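Local coordinates for uncharacterized protein (PDB 3H04) that is of unknown function but belongs to the alpha/beta-hydrolase clan and is probably a serine hydrolase of the esterase type, at residues L174-A179 against G183-M188; I214-G219 against V223-S228. All coordinates share one frame; numbering follows the deposited sequence.

Contact 1 of 2, residues L174-A179 against G183-M188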
loop_
_atom_site.group_PDB
_atom_site.type_symbol
_atom_site.label_atom_id
_atom_site.label_comp_id
_atom_site.label_asym_id
_atom_site.label_seq_id
_atom_site.Cartn_x
_atom_site.Cartn_y
_atom_site.Cartn_z
ATOM N N LEU A 174 8.901 1.709 -15.292
ATOM C CA LEU A 174 8.538 1.094 -16.569
ATOM C C LEU A 174 8.378 -0.401 -16.467
ATOM O O LEU A 174 7.701 -0.973 -17.293
ATOM C CB LEU A 174 9.568 1.413 -17.652
ATOM C CG LEU A 174 9.577 2.868 -18.107
ATOM C CD1 LEU A 174 10.833 3.121 -18.978
ATOM C CD2 LEU A 174 8.279 3.262 -18.836
ATOM N N ILE A 175 9.028 -1.032 -15.482
ATOM C CA ILE A 175 8.834 -2.477 -15.239
ATOM C C ILE A 175 7.354 -2.761 -14.930
ATOM O O ILE A 175 6.771 -3.746 -15.414
ATOM C CB ILE A 175 9.677 -2.983 -14.063
ATOM C CG1 ILE A 175 11.181 -2.808 -14.302
ATOM C CG2 ILE A 175 9.411 -4.503 -13.797
ATOM C CD1 ILE A 175 11.919 -2.977 -12.919
ATOM N N TYR A 176 6.739 -1.868 -14.170
ATOM C CA TYR A 176 5.310 -1.991 -13.799
ATOM C C TYR A 176 4.384 -1.663 -15.002
ATOM O O TYR A 176 3.384 -2.355 -15.232
ATOM C CB TYR A 176 4.993 -1.082 -12.625
ATOM C CG TYR A 176 3.507 -1.012 -12.303
ATOM C CD1 TYR A 176 2.865 -2.106 -11.673
ATOM C CD2 TYR A 176 2.744 0.048 -12.696
ATOM C CE1 TYR A 176 1.521 -2.123 -11.438
ATOM C CE2 TYR A 176 1.362 0.096 -12.394
ATOM C CZ TYR A 176 0.760 -1.006 -11.753
ATOM O OH TYR A 176 -0.603 -1.109 -11.450
ATOM N N VAL A 177 4.709 -0.612 -15.744
ATOM C CA VAL A 177 3.946 -0.261 -16.940
ATOM C C VAL A 177 3.950 -1.443 -17.907
ATOM O O VAL A 177 2.907 -1.832 -18.487
ATOM C CB VAL A 177 4.571 1.007 -17.619
ATOM C CG1 VAL A 177 4.065 1.154 -19.033
ATOM C CG2 VAL A 177 4.222 2.348 -16.820
ATOM N N TYR A 178 5.125 -2.033 -18.060
ATOM C CA TYR A 178 5.284 -3.178 -18.938
ATOM C C TYR A 178 4.438 -4.348 -18.419
ATOM O O TYR A 178 3.716 -4.989 -19.182
ATOM C CB TYR A 178 6.754 -3.585 -18.989
ATOM C CG TYR A 178 6.998 -4.808 -19.832
ATOM C CD1 TYR A 178 7.002 -4.725 -21.205
ATOM C CD2 TYR A 178 7.243 -6.037 -19.243
ATOM C CE1 TYR A 178 7.266 -5.876 -22.003
ATOM C CE2 TYR A 178 7.473 -7.166 -20.012
ATOM C CZ TYR A 178 7.477 -7.081 -21.373
ATOM O OH TYR A 178 7.698 -8.215 -22.095
ATOM N N ALA A 179 4.567 -4.633 -17.133
ATOM C CA ALA A 179 3.829 -5.744 -16.536
ATOM C C ALA A 179 2.296 -5.621 -16.720
ATOM O O ALA A 179 1.616 -6.590 -17.194
ATOM C CB ALA A 179 4.188 -5.856 -15.031
ATOM N N GLY A 183 -0.157 -7.691 -19.406
ATOM C CA GLY A 183 -0.866 -8.673 -18.561
ATOM C C GLY A 183 0.040 -9.697 -17.878
ATOM O O GLY A 183 -0.410 -10.784 -17.531
ATOM N N LYS A 184 1.310 -9.360 -17.668
ATOM C CA LYS A 184 2.247 -10.272 -17.006
ATOM C C LYS A 184 2.461 -9.973 -15.511
ATOM O O LYS A 184 3.372 -10.510 -14.902
ATOM C CB LYS A 184 3.596 -10.218 -17.711
ATOM C CG LYS A 184 3.589 -10.824 -19.088
ATOM C CD LYS A 184 4.829 -10.402 -19.905
ATOM C CE LYS A 184 4.568 -10.712 -21.410
ATOM N NZ LYS A 184 5.759 -10.653 -22.297
ATOM N N TRP A 185 1.653 -9.094 -14.933
ATOM C CA TRP A 185 1.844 -8.678 -13.535
ATOM C C TRP A 185 1.693 -9.847 -12.560
ATOM O O TRP A 185 2.476 -9.976 -11.644
ATOM C CB TRP A 185 0.865 -7.554 -13.166
ATOM C CG TRP A 185 1.106 -6.926 -11.824
ATOM C CD1 TRP A 185 2.146 -6.127 -11.467
ATOM C CD2 TRP A 185 0.242 -6.983 -10.688
ATOM N NE1 TRP A 185 2.033 -5.731 -10.161
ATOM C CE2 TRP A 185 0.843 -6.208 -9.667
ATOM C CE3 TRP A 185 -1.011 -7.587 -10.447
ATOM C CZ2 TRP A 185 0.269 -6.061 -8.417
ATOM C CZ3 TRP A 185 -1.571 -7.461 -9.210
ATOM C CH2 TRP A 185 -0.954 -6.669 -8.205
ATOM N N ILE A 186 0.688 -10.689 -12.755
ATOM C CA ILE A 186 0.556 -11.895 -11.917
ATOM C C ILE A 186 1.762 -12.855 -12.064
ATOM O O ILE A 186 2.201 -13.495 -11.108
ATOM C CB ILE A 186 -0.731 -12.673 -12.232
ATOM C CG1 ILE A 186 -1.955 -11.890 -11.782
ATOM C CG2 ILE A 186 -0.677 -14.080 -11.578
ATOM C CD1 ILE A 186 -2.202 -11.896 -10.289
ATOM N N ASN A 187 2.336 -12.909 -13.254
ATOM C CA ASN A 187 3.501 -13.741 -13.476
ATOM C C ASN A 187 4.673 -13.219 -12.678
ATOM O O ASN A 187 5.424 -14.000 -12.086
ATOM C CB ASN A 187 3.866 -13.753 -14.966
ATOM C CG ASN A 187 2.733 -14.225 -15.836
ATOM O OD1 ASN A 187 2.805 -15.298 -16.430
ATOM N ND2 ASN A 187 1.660 -13.434 -15.905
ATOM N N MET A 188 4.817 -11.893 -12.635
ATOM C CA MET A 188 5.954 -11.258 -11.950
ATOM C C MET A 188 5.831 -11.270 -10.417
ATOM O O MET A 188 6.843 -11.204 -9.723
ATOM C CB MET A 188 6.219 -9.887 -12.555
ATOM C CG MET A 188 6.735 -10.042 -14.020
ATOM S SD MET A 188 6.529 -8.630 -15.123
ATOM C CE MET A 188 7.876 -7.709 -14.337
#
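A179 O at the end of 174-179 accepts the backbone N-H of K184 at 2.8 Å. This bond, part of a Schellman motif, closes the turn between two helices. G183 ends the first with a positive phi of 67°, a conformation that glycine adopts without strain, and K184 then serves as N-cap of the second.

The other polar link joins two partly exposed side chains. The lysine chain runs extended beyond CG, which carries K184 NZ to 3.1 Å from Y178 OH, donating a hydrogen bond to the phenol oxygen; the long aliphatic part suits a residue that must bridge two helices and still end in a charge.

On the inner side the rings meet almost at right angles (88°) in an offset edge-to-face pair, the CD1-CE1 edge of Y176 turned to the face of the five-membered ring of W185. With CG anti to the backbone N, the Y176 ring is sent off its helix toward the indole. The polar ends of the pair are held by other partners: Y176 OH by D222 and R180, W185 NE1 by the carbonyl of G39.

Apolar contacts fill the remainder. The small A179 lets M188 come close, with M188 SD 3.6 Å from A179 CB, and the bend at chi3 (75°) brings M188 CE to 3.6 Å from I175 CG2. A179 CB also sits at the edge of the indole, 4.1 Å from W185 CD1.

Two consecutive helices, the first ended by a Schellman motif, form part of the helical insertion between strands 121-125 and 212-217 of an alpha/beta-hydrolase fold.

Contact 2 of 2, residues I214-G219 against V223-S228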
loop_
_atom_site.group_PDB
_atom_site.type_symbol
_atom_site.label_atom_id
_atom_site.label_comp_id
_atom_site.label_asym_id
_atom_site.label_seq_id
_atom_site.Cartn_x
_atom_site.Cartn_y
_atom_site.Cartn_z
ATOM N N ILE A 214 -11.917 4.431 2.884
ATOM C CA ILE A 214 -11.594 4.175 1.471
ATOM C C ILE A 214 -11.668 5.489 0.730
ATOM O O ILE A 214 -12.659 6.217 0.897
ATOM C CB ILE A 214 -12.548 3.164 0.842
ATOM C CG1 ILE A 214 -12.519 1.850 1.687
ATOM C CG2 ILE A 214 -12.205 2.989 -0.680
ATOM C CD1 ILE A 214 -13.653 0.820 1.407
ATOM N N ALA A 215 -10.635 5.799 -0.090
ATOM C CA ALA A 215 -10.695 6.942 -1.049
ATOM C C ALA A 215 -10.299 6.340 -2.397
ATOM O O ALA A 215 -9.238 5.667 -2.482
ATOM C CB ALA A 215 -9.757 8.098 -0.650
ATOM N N HIS A 216 -11.121 6.527 -3.405
ATOM C CA HIS A 216 -10.915 5.911 -4.683
ATOM C C HIS A 216 -11.616 6.690 -5.792
ATOM O O HIS A 216 -12.691 7.083 -5.604
ATOM C CB HIS A 216 -11.413 4.479 -4.613
ATOM C CG HIS A 216 -10.782 3.555 -5.597
ATOM N ND1 HIS A 216 -10.557 2.234 -5.330
ATOM C CD2 HIS A 216 -10.356 3.760 -6.857
ATOM C CE1 HIS A 216 -10.011 1.666 -6.378
ATOM N NE2 HIS A 216 -9.877 2.570 -7.316
ATOM N N CYS A 217 -10.950 6.972 -6.897
ATOM C CA CYS A 217 -11.565 7.674 -8.020
ATOM C C CYS A 217 -12.452 6.748 -8.810
ATOM O O CYS A 217 -12.040 5.613 -9.146
ATOM C CB CYS A 217 -10.491 8.189 -8.962
ATOM S SG CYS A 217 -9.503 9.499 -8.185
ATOM N N ASN A 218 -13.647 7.213 -9.169
ATOM C CA ASN A 218 -14.485 6.335 -9.979
ATOM C C ASN A 218 -13.888 5.953 -11.320
ATOM O O ASN A 218 -14.199 4.887 -11.805
ATOM C CB ASN A 218 -15.921 6.870 -10.183
ATOM C CG ASN A 218 -15.961 8.320 -10.439
ATOM O OD1 ASN A 218 -15.040 8.900 -11.037
ATOM N ND2 ASN A 218 -17.047 8.944 -10.014
ATOM N N GLY A 219 -13.057 6.820 -11.904
ATOM C CA GLY A 219 -12.489 6.591 -13.234
ATOM C C GLY A 219 -11.040 6.097 -13.142
ATOM O O GLY A 219 -10.270 6.250 -14.090
ATOM N N VAL A 223 -6.429 0.632 -10.800
ATOM C CA VAL A 223 -7.139 -0.248 -9.896
ATOM C C VAL A 223 -8.624 0.109 -10.051
ATOM O O VAL A 223 -9.026 1.179 -9.684
ATOM C CB VAL A 223 -6.800 -0.011 -8.412
ATOM C CG1 VAL A 223 -7.665 -0.921 -7.525
ATOM C CG2 VAL A 223 -5.349 -0.248 -8.155
ATOM N N PRO A 224 -9.407 -0.760 -10.623
ATOM C CA PRO A 224 -10.805 -0.394 -10.794
ATOM C C PRO A 224 -11.517 -0.036 -9.454
ATOM O O PRO A 224 -11.279 -0.676 -8.439
ATOM C CB PRO A 224 -11.428 -1.672 -11.351
ATOM C CG PRO A 224 -10.370 -2.438 -11.870
ATOM C CD PRO A 224 -9.128 -2.129 -11.090
ATOM N N VAL A 225 -12.401 0.965 -9.476
ATOM C CA VAL A 225 -13.161 1.338 -8.272
ATOM C C VAL A 225 -14.007 0.171 -7.723
ATOM O O VAL A 225 -14.295 0.101 -6.539
ATOM C CB VAL A 225 -14.059 2.605 -8.547
ATOM C CG1 VAL A 225 -15.203 2.264 -9.509
ATOM C CG2 VAL A 225 -14.559 3.164 -7.215
ATOM N N GLU A 226 -14.389 -0.764 -8.584
ATOM C CA GLU A 226 -15.001 -2.006 -8.086
ATOM C C GLU A 226 -14.228 -2.762 -7.002
ATOM O O GLU A 226 -14.848 -3.503 -6.206
ATOM C CB GLU A 226 -15.402 -2.961 -9.239
ATOM C CG GLU A 226 -16.498 -2.396 -10.116
ATOM C CD GLU A 226 -15.986 -1.548 -11.332
ATOM O OE1 GLU A 226 -14.836 -1.045 -11.359
ATOM O OE2 GLU A 226 -16.770 -1.385 -12.284
ATOM N N GLU A 227 -12.898 -2.595 -6.924
ATOM C CA GLU A 227 -12.140 -3.253 -5.848
ATOM C C GLU A 227 -12.512 -2.677 -4.474
ATOM O O GLU A 227 -12.588 -3.414 -3.469
ATOM C CB GLU A 227 -10.631 -3.166 -6.072
ATOM C CG GLU A 227 -10.150 -3.950 -7.315
ATOM C CD GLU A 227 -10.603 -5.439 -7.256
ATOM O OE1 GLU A 227 -10.512 -6.065 -6.160
ATOM O OE2 GLU A 227 -11.069 -5.980 -8.287
ATOM N N SER A 228 -12.781 -1.384 -4.446
ATOM C CA SER A 228 -13.258 -0.737 -3.223
ATOM C C SER A 228 -14.710 -1.104 -2.932
ATOM O O SER A 228 -15.053 -1.371 -1.756
ATOM C CB SER A 228 -13.130 0.779 -3.317
ATOM O OG SER A 228 -11.793 1.227 -3.123
HETATM O O HOH W 1 -12.318 2.632 -11.836
#
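H216, with the most surface buried here, links the strand to the loop at V223 and to the helix at S228, using both ring nitrogens. H216 NE2 donates to V223 O at 2.9 Å; the oxygen lies close to the imidazole plane, whereas the nitrogen stands well above the plane of the carbonyl. H216 ND1 and S228 OG are 2.7 Å apart in a hydrogen bond whose donor may be either atom. With CG anti to the backbone N (chi1 -155°), the ring extends from the strand towards the helix, and the two bonds at its edge fix its rotation. A histidine suits this buried place because one flat side chain can satisfy a backbone carbonyl and a hydroxyl together.

The segments belong to a beta-alpha-beta unit, strand 212-217, helix 226-232 and strand 238-243, within the alpha/beta-hydrolase sheet. The loop joining its first strand to its helix carries D220, the likely acid of a Ser-His-Asp triad with S104 and H248, and D220 accepts a hydrogen bond from V223 N.

V225 covers one face of the imidazole: V225 CA stands 3.7 Å from the H216 ring centroid in a CH-pi contact. The branched side chain packs against the last strand residue, C217, and the loop residue N218 that follows, V225 CG1 at 3.6 Å from N218 O and V225 CB at 3.7 Å from C217 O. A water accepts from V225 N and donates to N218 O, 2.9 Å in each case, linking the two backbones.

S228 is small enough to pack close against the strand, S228 CB lying 3.6 Å from I214 CG2. That isoleucine also reaches I231 and M232, farther along the same helix.

Overall arrangement
Contact 1 precedes contact 2 along the chain; their centres are 20 Å apart and their nearest atoms about 6 Å, without touching. Contact 1 belongs to the helical insertion, contact 2 to the sheet and its crossing helix. Both lie near the probable triad S104, H248 and D220. In contact 2 the side chain of H216 touches residues of the triad, and V223 touches H248; from contact 1 the side chain of Y176 lies near the triad without touching it. The bond from Y176 to D222, which lies between 214-219 and 223-228, is one link between the insertion and the loop that carries D220.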